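Local coordinates for probable protein phosphatase 2C 50 (Oryza sativa subsp. japonica, PDB 5ZCG), which probably hydrolyses phosphoserine and phosphothreonine in protein substrates, as a metal-dependent phosphatase of the PP2C family that carries bound magnesium, at residues C243-S248 and K262-Q267; P174-I179 and V255-A260; Q294-Y299 and V315-L320. The protein carries 5 engineered substitutions. One frame throughout, in Å; residues are numbered along the deposited sequence.

Interaction 1 of 3, residues C243-S248 and K262-Q267; sequences CLILAS and KVARRQ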
loop_
_atom_site.group_PDB
_atom_site.type_symbol
_atom_site.label_atom_id
_atom_site.label_comp_id
_atom_site.label_asym_id
_atom_site.label_seq_id
_atom_site.Cartn_x
_atom_site.Cartn_y
_atom_site.Cartn_z
ATOM N N CYS A 243 18.449 -13.489 14.894
ATOM C CA CYS A 243 17.728 -12.224 14.871
ATOM C C CYS A 243 16.612 -12.295 13.840
ATOM O O CYS A 243 16.563 -13.196 12.997
ATOM C CB CYS A 243 18.669 -11.057 14.546
ATOM S SG CYS A 243 19.635 -11.292 13.031
ATOM N N LEU A 244 15.726 -11.305 13.915
ATOM C CA LEU A 244 14.659 -11.075 12.954
ATOM C C LEU A 244 14.938 -9.775 12.217
ATOM O O LEU A 244 15.388 -8.799 12.826
ATOM C CB LEU A 244 13.293 -10.969 13.644
ATOM C CG LEU A 244 12.552 -12.234 14.065
ATOM C CD1 LEU A 244 11.215 -11.854 14.673
ATOM C CD2 LEU A 244 12.366 -13.169 12.890
ATOM N N ILE A 245 14.648 -9.756 10.919
ATOM C CA ILE A 245 14.808 -8.564 10.091
ATOM C C ILE A 245 13.462 -8.257 9.450
ATOM O O ILE A 245 12.993 -9.007 8.585
ATOM C CB ILE A 245 15.892 -8.742 9.019
ATOM C CG1 ILE A 245 17.261 -8.967 9.666
ATOM C CG2 ILE A 245 15.919 -7.532 8.087
ATOM C CD1 ILE A 245 18.183 -9.834 8.836
ATOM N N LEU A 246 12.842 -7.157 9.867
ATOM C CA LEU A 246 11.661 -6.624 9.203
ATOM C C LEU A 246 12.087 -5.411 8.390
ATOM O O LEU A 246 12.834 -4.567 8.888
ATOM C CB LEU A 246 10.584 -6.227 10.214
ATOM C CG LEU A 246 10.087 -7.268 11.219
ATOM C CD1 LEU A 246 10.930 -7.247 12.494
ATOM C CD2 LEU A 246 8.614 -7.016 11.539
ATOM N N ALA A 247 11.639 -5.328 7.142
ATOM C CA ALA A 247 12.041 -4.182 6.346
ATOM C C ALA A 247 11.084 -3.986 5.185
ATOM O O ALA A 247 10.512 -4.944 4.659
ATOM C CB ALA A 247 13.481 -4.327 5.824
ATOM N N SER A 248 10.933 -2.725 4.787
ATOM C CA SER A 248 10.213 -2.400 3.568
ATOM C C SER A 248 11.052 -2.790 2.357
ATOM O O SER A 248 12.237 -3.112 2.465
ATOM C CB SER A 248 9.878 -0.909 3.525
ATOM O OG SER A 248 11.052 -0.122 3.625
ATOM N N LYS A 262 23.344 -12.174 7.124
ATOM C CA LYS A 262 24.764 -12.163 7.467
ATOM C C LYS A 262 25.173 -10.823 8.070
ATOM O O LYS A 262 25.780 -10.771 9.149
ATOM C CB LYS A 262 25.599 -12.488 6.228
ATOM C CG LYS A 262 25.467 -13.940 5.789
ATOM C CD LYS A 262 26.351 -14.278 4.595
ATOM C CE LYS A 262 26.010 -15.659 4.054
ATOM N NZ LYS A 262 25.751 -16.630 5.161
ATOM N N VAL A 263 24.814 -9.725 7.399
ATOM C CA VAL A 263 25.197 -8.398 7.869
ATOM C C VAL A 263 24.625 -8.135 9.257
ATOM O O VAL A 263 25.335 -7.674 10.155
ATOM C CB VAL A 263 24.752 -7.325 6.856
ATOM C CG1 VAL A 263 24.759 -5.952 7.502
ATOM C CG2 VAL A 263 25.666 -7.336 5.631
ATOM N N ALA A 264 23.340 -8.446 9.466
ATOM C CA ALA A 264 22.713 -8.143 10.751
ATOM C C ALA A 264 23.368 -8.922 11.883
ATOM O O ALA A 264 23.728 -8.348 12.924
ATOM C CB ALA A 264 21.210 -8.442 10.686
ATOM N N ARG A 265 23.528 -10.237 11.700
ATOM C CA ARG A 265 24.099 -11.051 12.770
ATOM C C ARG A 265 25.540 -10.652 13.077
ATOM O O ARG A 265 25.919 -10.505 14.255
ATOM C CB ARG A 265 24.005 -12.528 12.383
ATOM C CG ARG A 265 25.009 -13.426 13.080
ATOM C CD ARG A 265 24.980 -14.838 12.511
ATOM N NE ARG A 265 25.796 -15.749 13.310
ATOM C CZ ARG A 265 27.116 -15.858 13.201
ATOM N NH1 ARG A 265 27.772 -15.114 12.320
ATOM N NH2 ARG A 265 27.784 -16.709 13.969
ATOM N N ARG A 266 26.339 -10.400 12.038
ATOM C CA ARG A 266 27.735 -10.077 12.284
ATOM C C ARG A 266 27.852 -8.669 12.881
ATOM O O ARG A 266 28.721 -8.408 13.715
ATOM C CB ARG A 266 28.551 -10.208 11.005
ATOM C CG ARG A 266 29.716 -9.232 10.912
ATOM C CD ARG A 266 30.602 -9.512 9.727
ATOM N NE ARG A 266 29.866 -9.440 8.469
ATOM C CZ ARG A 266 29.221 -8.362 8.027
ATOM N NH1 ARG A 266 29.209 -7.234 8.729
ATOM N NH2 ARG A 266 28.576 -8.414 6.877
ATOM N N GLN A 267 26.952 -7.744 12.507
ATOM C CA GLN A 267 26.961 -6.416 13.118
ATOM C C GLN A 267 26.640 -6.492 14.601
ATOM O O GLN A 267 27.261 -5.795 15.406
ATOM C CB GLN A 267 25.977 -5.507 12.382
ATOM C CG GLN A 267 26.576 -4.860 11.146
ATOM C CD GLN A 267 27.829 -4.063 11.455
ATOM O OE1 GLN A 267 27.797 -3.136 12.267
ATOM N NE2 GLN A 267 28.940 -4.418 10.808
#
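Ser-248 OG is held by hydrogen bonds with Asp-18 OD2 and the backbone N of Thr-314, just past the strand whose Cys-243 and Ile-245 lie against Ala-264 of the following helix. Contact across 243-248 and 262-267 is itself apolar and converges on one methyl. Ala-264 CB points at the strand and meets Ile-245 CD1 at 3.8 Å. Beside it, Cys-243 SG sits 4.0 Å from the same Ala-264 CB. The thiol is swung between its own backbone N and carbonyl carbon (chi1 53°), which sends the sulfur out toward the helix. Ile-245 reaches the methyl with its longer branch: CG1 lies beside the backbone N, and CD1 extends from it over the helix surface, also packing on Ala-260 O one turn earlier. Here the outer helical layer of the PP2C alpha-beta-beta-alpha sandwich covers a sheet, with helix 257-274 returning over strand 241-247; their axes approach to 9.2 Å, at 131° between chain directions. On the other face of the strand, Leu-246 packs on Val-59 of the second sheet, while Leu-244 packs on Ile-166 and Leu-168 of the adjoining strand. Arg-265 marks the border: its backbone N is 4.2 Å from Cys-243 SG, a packing distance, but its side chain leads away to a long, weak ion pair with Asp-242. Past the strand's end Ser-248 touches Asp-61 and adjoins Asp-249, both ligands of bound magnesium.

Interaction 2 of 3, residues P174-I179 and V255-A260; sequences PVALSI and VSNEEA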
loop_
_atom_site.group_PDB
_atom_site.type_symbol
_atom_site.label_atom_id
_atom_site.label_comp_id
_atom_site.label_asym_id
_atom_site.label_seq_id
_atom_site.Cartn_x
_atom_site.Cartn_y
_atom_site.Cartn_z
ATOM N N PRO A 174 19.296 -17.768 6.139
ATOM C CA PRO A 174 18.004 -17.074 6.024
ATOM C C PRO A 174 16.816 -18.019 5.911
ATOM O O PRO A 174 16.854 -19.028 5.201
ATOM C CB PRO A 174 18.164 -16.249 4.742
ATOM C CG PRO A 174 19.133 -17.040 3.925
ATOM C CD PRO A 174 20.073 -17.710 4.888
ATOM N N VAL A 175 15.749 -17.666 6.627
ATOM C CA VAL A 175 14.462 -18.348 6.568
ATOM C C VAL A 175 13.397 -17.290 6.306
ATOM O O VAL A 175 13.202 -16.386 7.126
ATOM C CB VAL A 175 14.154 -19.112 7.868
ATOM C CG1 VAL A 175 12.779 -19.759 7.791
ATOM C CG2 VAL A 175 15.229 -20.154 8.146
ATOM N N ALA A 176 12.729 -17.385 5.162
ATOM C CA ALA A 176 11.685 -16.427 4.822
ATOM C C ALA A 176 10.436 -16.712 5.651
ATOM O O ALA A 176 9.881 -17.814 5.590
ATOM C CB ALA A 176 11.372 -16.489 3.331
ATOM N N LEU A 177 9.997 -15.722 6.429
ATOM C CA LEU A 177 8.800 -15.844 7.248
ATOM C C LEU A 177 7.586 -15.198 6.600
ATOM O O LEU A 177 6.507 -15.171 7.205
ATOM C CB LEU A 177 9.043 -15.234 8.634
ATOM C CG LEU A 177 10.071 -15.960 9.507
ATOM C CD1 LEU A 177 10.037 -15.439 10.936
ATOM C CD2 LEU A 177 9.845 -17.465 9.483
ATOM N N SER A 178 7.738 -14.690 5.382
ATOM C CA SER A 178 6.657 -14.051 4.654
ATOM C C SER A 178 6.983 -14.134 3.171
ATOM O O SER A 178 8.148 -14.001 2.780
ATOM C CB SER A 178 6.482 -12.590 5.084
ATOM O OG SER A 178 7.563 -11.783 4.635
ATOM N N ILE A 179 5.959 -14.359 2.356
ATOM C CA ILE A 179 6.103 -14.407 0.907
ATOM C C ILE A 179 5.457 -13.153 0.340
ATOM O O ILE A 179 4.273 -12.889 0.589
ATOM C CB ILE A 179 5.477 -15.677 0.315
ATOM C CG1 ILE A 179 6.046 -16.920 1.003
ATOM C CG2 ILE A 179 5.742 -15.751 -1.178
ATOM C CD1 ILE A 179 5.015 -17.712 1.772
ATOM N N VAL A 255 18.926 -5.773 -1.568
ATOM C CA VAL A 255 19.678 -6.661 -0.689
ATOM C C VAL A 255 18.927 -7.978 -0.573
ATOM O O VAL A 255 17.708 -7.987 -0.360
ATOM C CB VAL A 255 19.912 -6.036 0.700
ATOM C CG1 VAL A 255 20.718 -6.977 1.579
ATOM C CG2 VAL A 255 20.631 -4.695 0.566
ATOM N N SER A 256 19.645 -9.088 -0.719
ATOM C CA SER A 256 19.021 -10.396 -0.607
ATOM C C SER A 256 18.795 -10.772 0.862
ATOM O O SER A 256 19.344 -10.160 1.784
ATOM C CB SER A 256 19.883 -11.453 -1.293
ATOM O OG SER A 256 21.117 -11.603 -0.614
ATOM N N ASN A 257 17.966 -11.800 1.068
ATOM C CA ASN A 257 17.749 -12.333 2.413
ATOM C C ASN A 257 19.062 -12.784 3.046
ATOM O O ASN A 257 19.316 -12.530 4.231
ATOM C CB ASN A 257 16.761 -13.501 2.357
ATOM C CG ASN A 257 15.379 -13.083 1.899
ATOM O OD1 ASN A 257 15.065 -11.894 1.827
ATOM N ND2 ASN A 257 14.540 -14.065 1.587
ATOM N N GLU A 258 19.916 -13.438 2.255
ATOM C CA GLU A 258 21.174 -13.983 2.753
ATOM C C GLU A 258 22.113 -12.874 3.217
ATOM O O GLU A 258 22.683 -12.941 4.315
ATOM C CB GLU A 258 21.837 -14.821 1.655
ATOM C CG GLU A 258 21.022 -16.024 1.149
ATOM C CD GLU A 258 19.732 -15.656 0.405
ATOM O OE1 GLU A 258 19.526 -14.466 0.077
ATOM O OE2 GLU A 258 18.910 -16.566 0.165
ATOM N N GLU A 259 22.279 -11.835 2.392
ATOM C CA GLU A 259 23.171 -10.740 2.759
ATOM C C GLU A 259 22.642 -9.989 3.971
ATOM O O GLU A 259 23.417 -9.605 4.854
ATOM C CB GLU A 259 23.361 -9.788 1.580
ATOM C CG GLU A 259 24.398 -8.698 1.844
ATOM C CD GLU A 259 24.822 -7.956 0.587
ATOM O OE1 GLU A 259 23.985 -7.783 -0.326
ATOM O OE2 GLU A 259 25.997 -7.541 0.516
ATOM N N ALA A 260 21.323 -9.770 4.028
ATOM C CA ALA A 260 20.735 -9.083 5.172
ATOM C C ALA A 260 20.968 -9.860 6.461
ATOM O O ALA A 260 21.354 -9.278 7.483
ATOM C CB ALA A 260 19.241 -8.856 4.938
#
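Pro-174 and Glu-258 meet through carbon: Pro-174 CG lies 3.5 Å from Glu-258 CG, and the two side chains cross at about a right angle. The proline ring also faces the preceding residue of the helix, with Pro-174 CB 3.9 Å from Asn-257 CB, so its two carbons CB and CG span the start of helix 257-274. At the margin, Ala-176 CB comes within 4.4 Å of Asn-257 ND2. No hydrogen bond links 174-179 to 255-260.

Torsions explain which part of each polar residue is used. The first torsion of Glu-258 (chi1 -60°) puts CG beside its backbone N and against the ring; the bend at chi2 (66°) then turns the carboxylate, leaving Glu-258 OE2 3.8 Å from Pro-174 CG. Asn-257 likewise offers its CB to the proline; its OD1 is taken by a hydrogen bond from Arg-165 NH1, and its side chain packs on Val-167 and Trp-252. Behind this shell the helix start is set by Ser-256 at the N-cap, whose OG accepts from Glu-259 N at 3.2 Å in a nearly straight bond (168°).

Strand 173-176 is an outermost strand, within this chain, of the five-stranded sheet of the PP2C sandwich. The contact therefore ties the sheet's border to the first turn of a covering helix. Just past the strand, Leu-177 turns to Val-158, Met-233 and Val-235 of the other sheet.

The join is made mainly by CH groups at a partly open surface, so it rests on van der Waals contact, and the bond of Asn-257 OD1 to Arg-165 is separate from it.

Interaction 3 of 3, residues Q294-Y299 and V315-L320; sequences QAAADY and VIVVDL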
loop_
_atom_site.group_PDB
_atom_site.type_symbol
_atom_site.label_atom_id
_atom_site.label_comp_id
_atom_site.label_asym_id
_atom_site.label_seq_id
_atom_site.Cartn_x
_atom_site.Cartn_y
_atom_site.Cartn_z
ATOM N N GLN A 294 20.603 -1.646 17.028
ATOM C CA GLN A 294 20.497 -0.368 16.334
ATOM C C GLN A 294 21.615 -0.203 15.315
ATOM O O GLN A 294 21.388 0.299 14.210
ATOM C CB GLN A 294 20.523 0.787 17.336
ATOM C CG GLN A 294 20.302 2.155 16.701
ATOM C CD GLN A 294 18.989 2.226 15.947
ATOM O OE1 GLN A 294 17.931 1.902 16.489
ATOM N NE2 GLN A 294 19.052 2.643 14.685
ATOM N N ALA A 295 22.831 -0.619 15.670
ATOM C CA ALA A 295 23.938 -0.546 14.721
ATOM C C ALA A 295 23.711 -1.490 13.548
ATOM O O ALA A 295 24.039 -1.156 12.405
ATOM C CB ALA A 295 25.263 -0.855 15.424
ATOM N N ALA A 296 23.138 -2.668 13.813
ATOM C CA ALA A 296 22.815 -3.586 12.722
ATOM C C ALA A 296 21.788 -2.977 11.772
ATOM O O ALA A 296 21.943 -3.041 10.542
ATOM C CB ALA A 296 22.306 -4.913 13.287
ATOM N N ALA A 297 20.737 -2.369 12.324
ATOM C CA ALA A 297 19.708 -1.760 11.484
ATOM C C ALA A 297 20.259 -0.566 10.710
ATOM O O ALA A 297 19.939 -0.382 9.529
ATOM C CB ALA A 297 18.509 -1.350 12.341
ATOM N N ASP A 298 21.096 0.249 11.358
ATOM C CA ASP A 298 21.729 1.376 10.679
ATOM C C ASP A 298 22.619 0.900 9.541
ATOM O O ASP A 298 22.636 1.500 8.460
ATOM C CB ASP A 298 22.540 2.203 11.677
ATOM C CG ASP A 298 21.694 3.212 12.427
ATOM O OD1 ASP A 298 20.821 3.849 11.797
ATOM O OD2 ASP A 298 21.905 3.372 13.647
ATOM N N TYR A 299 23.379 -0.172 9.771
ATOM C CA TYR A 299 24.231 -0.715 8.721
ATOM C C TYR A 299 23.406 -1.223 7.545
ATOM O O TYR A 299 23.773 -1.001 6.389
ATOM C CB TYR A 299 25.112 -1.827 9.288
ATOM C CG TYR A 299 26.359 -2.113 8.481
ATOM C CD1 TYR A 299 26.295 -2.852 7.311
ATOM C CD2 TYR A 299 27.603 -1.650 8.899
ATOM C CE1 TYR A 299 27.425 -3.122 6.574
ATOM C CE2 TYR A 299 28.744 -1.916 8.167
ATOM C CZ TYR A 299 28.647 -2.652 7.002
ATOM O OH TYR A 299 29.770 -2.925 6.258
ATOM N N VAL A 315 14.176 -0.451 8.467
ATOM C CA VAL A 315 14.726 -1.726 8.904
ATOM C C VAL A 315 14.578 -1.818 10.414
ATOM O O VAL A 315 15.033 -0.932 11.146
ATOM C CB VAL A 315 16.211 -1.878 8.504
ATOM C CG1 VAL A 315 16.735 -3.251 8.900
ATOM C CG2 VAL A 315 16.415 -1.625 6.995
ATOM N N ILE A 316 13.953 -2.892 10.880
ATOM C CA ILE A 316 13.952 -3.264 12.286
ATOM C C ILE A 316 14.731 -4.560 12.413
ATOM O O ILE A 316 14.469 -5.525 11.681
ATOM C CB ILE A 316 12.529 -3.439 12.846
ATOM C CG1 ILE A 316 11.719 -2.146 12.738
ATOM C CG2 ILE A 316 12.603 -3.890 14.298
ATOM C CD1 ILE A 316 10.282 -2.297 13.235
ATOM N N VAL A 317 15.687 -4.582 13.335
ATOM C CA VAL A 317 16.433 -5.787 13.663
ATOM C C VAL A 317 16.116 -6.134 15.110
ATOM O O VAL A 317 16.292 -5.299 16.006
ATOM C CB VAL A 317 17.941 -5.602 13.450
ATOM C CG1 VAL A 317 18.693 -6.890 13.785
ATOM C CG2 VAL A 317 18.209 -5.164 12.013
ATOM N N VAL A 318 15.637 -7.353 15.336
ATOM C CA VAL A 318 15.313 -7.835 16.676
ATOM C C VAL A 318 16.298 -8.939 17.029
ATOM O O VAL A 318 16.306 -10.000 16.395
ATOM C CB VAL A 318 13.862 -8.338 16.767
ATOM C CG1 VAL A 318 13.579 -8.894 18.161
ATOM C CG2 VAL A 318 12.886 -7.217 16.437
ATOM N N ASP A 319 17.128 -8.691 18.035
ATOM C CA ASP A 319 18.042 -9.708 18.531
ATOM C C ASP A 319 17.247 -10.749 19.312
ATOM O O ASP A 319 16.571 -10.418 20.292
ATOM C CB ASP A 319 19.117 -9.058 19.398
ATOM C CG ASP A 319 20.195 -10.032 19.833
ATOM O OD1 ASP A 319 20.143 -11.217 19.441
ATOM O OD2 ASP A 319 21.100 -9.606 20.579
ATOM N N LEU A 320 17.312 -12.003 18.873
ATOM C CA LEU A 320 16.524 -13.067 19.474
ATOM C C LEU A 320 17.287 -13.869 20.521
ATOM O O LEU A 320 16.735 -14.828 21.062
ATOM C CB LEU A 320 16.008 -14.012 18.383
ATOM C CG LEU A 320 14.905 -13.479 17.465
ATOM C CD1 LEU A 320 14.499 -14.534 16.451
ATOM C CD2 LEU A 320 13.696 -13.028 18.268
#
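Ala-297 and Val-317 pack where helix 291-306 lies over strand 313-319, part of the helical layer covering the five-stranded sheet of the PP2C alpha-beta-beta-alpha sandwich. Helix and strand run in roughly opposite directions, 147° apart, and small side chains let their axes close to 7.4 Å. Val-317 divides its two methyls between neighbouring alanines. With CG1 anti to the backbone N (chi1 -179°), that branch reaches Ala-296 CB at 4.1 Å; CG2, beside the backbone N, is then left to lie over Ala-297, 3.8 Å from its CB and equally close to its CA. Two residues earlier, Val-315 takes the same rotamer, and its CG1 approaches Ala-297 CB at 4.3 Å. The Ala-297 methyl thus sits over the notch formed by the two valines, and it also rests on the strand backbone, 3.7 Å from Val-315 O.

On the opposite face of the strand, Ile-316 and Val-318 pack against Phe-57 of the second sheet. Ala-296 also touches Gln-267 and Ile-268 of helix 257-274, which lies alongside.

Gln-294 takes no part in the apolar seam but ties the helix to its surroundings. Its chain bends back at the second torsion, and its OE1 accepts from Cys-6 N on strand 3-9 and is also hydrogen-bonded to Thr-289 OG1. Its amide nitrogen spans one helical turn: Gln-294 NE2 donates to Asp-298 OD2 at 3.1 Å, with the acceptor in the amide plane and the nitrogen standing well above the carboxylate plane.

Overall arrangement
From the N terminus, residues 174-179 open interaction 2 at an outermost strand of the five-stranded sheet, and 243-248 open interaction 1 within it. Residues 255-260 then close interaction 2, a loop of 75 residues, before 262-267 close interaction 1 after 13; the two cross and share helix 257-274. Interaction 3 follows in series, with 15 residues between 294-299 and 315-320. Strands 241-247 and 313-319 are neighbours joined by backbone bonds, such as Ile-316 N to Leu-246 O, while Val-263 packs on Tyr-299 between the successive helices. Together the contacts lay both helices over one sheet, from its strand 173-176 to strand 313-319.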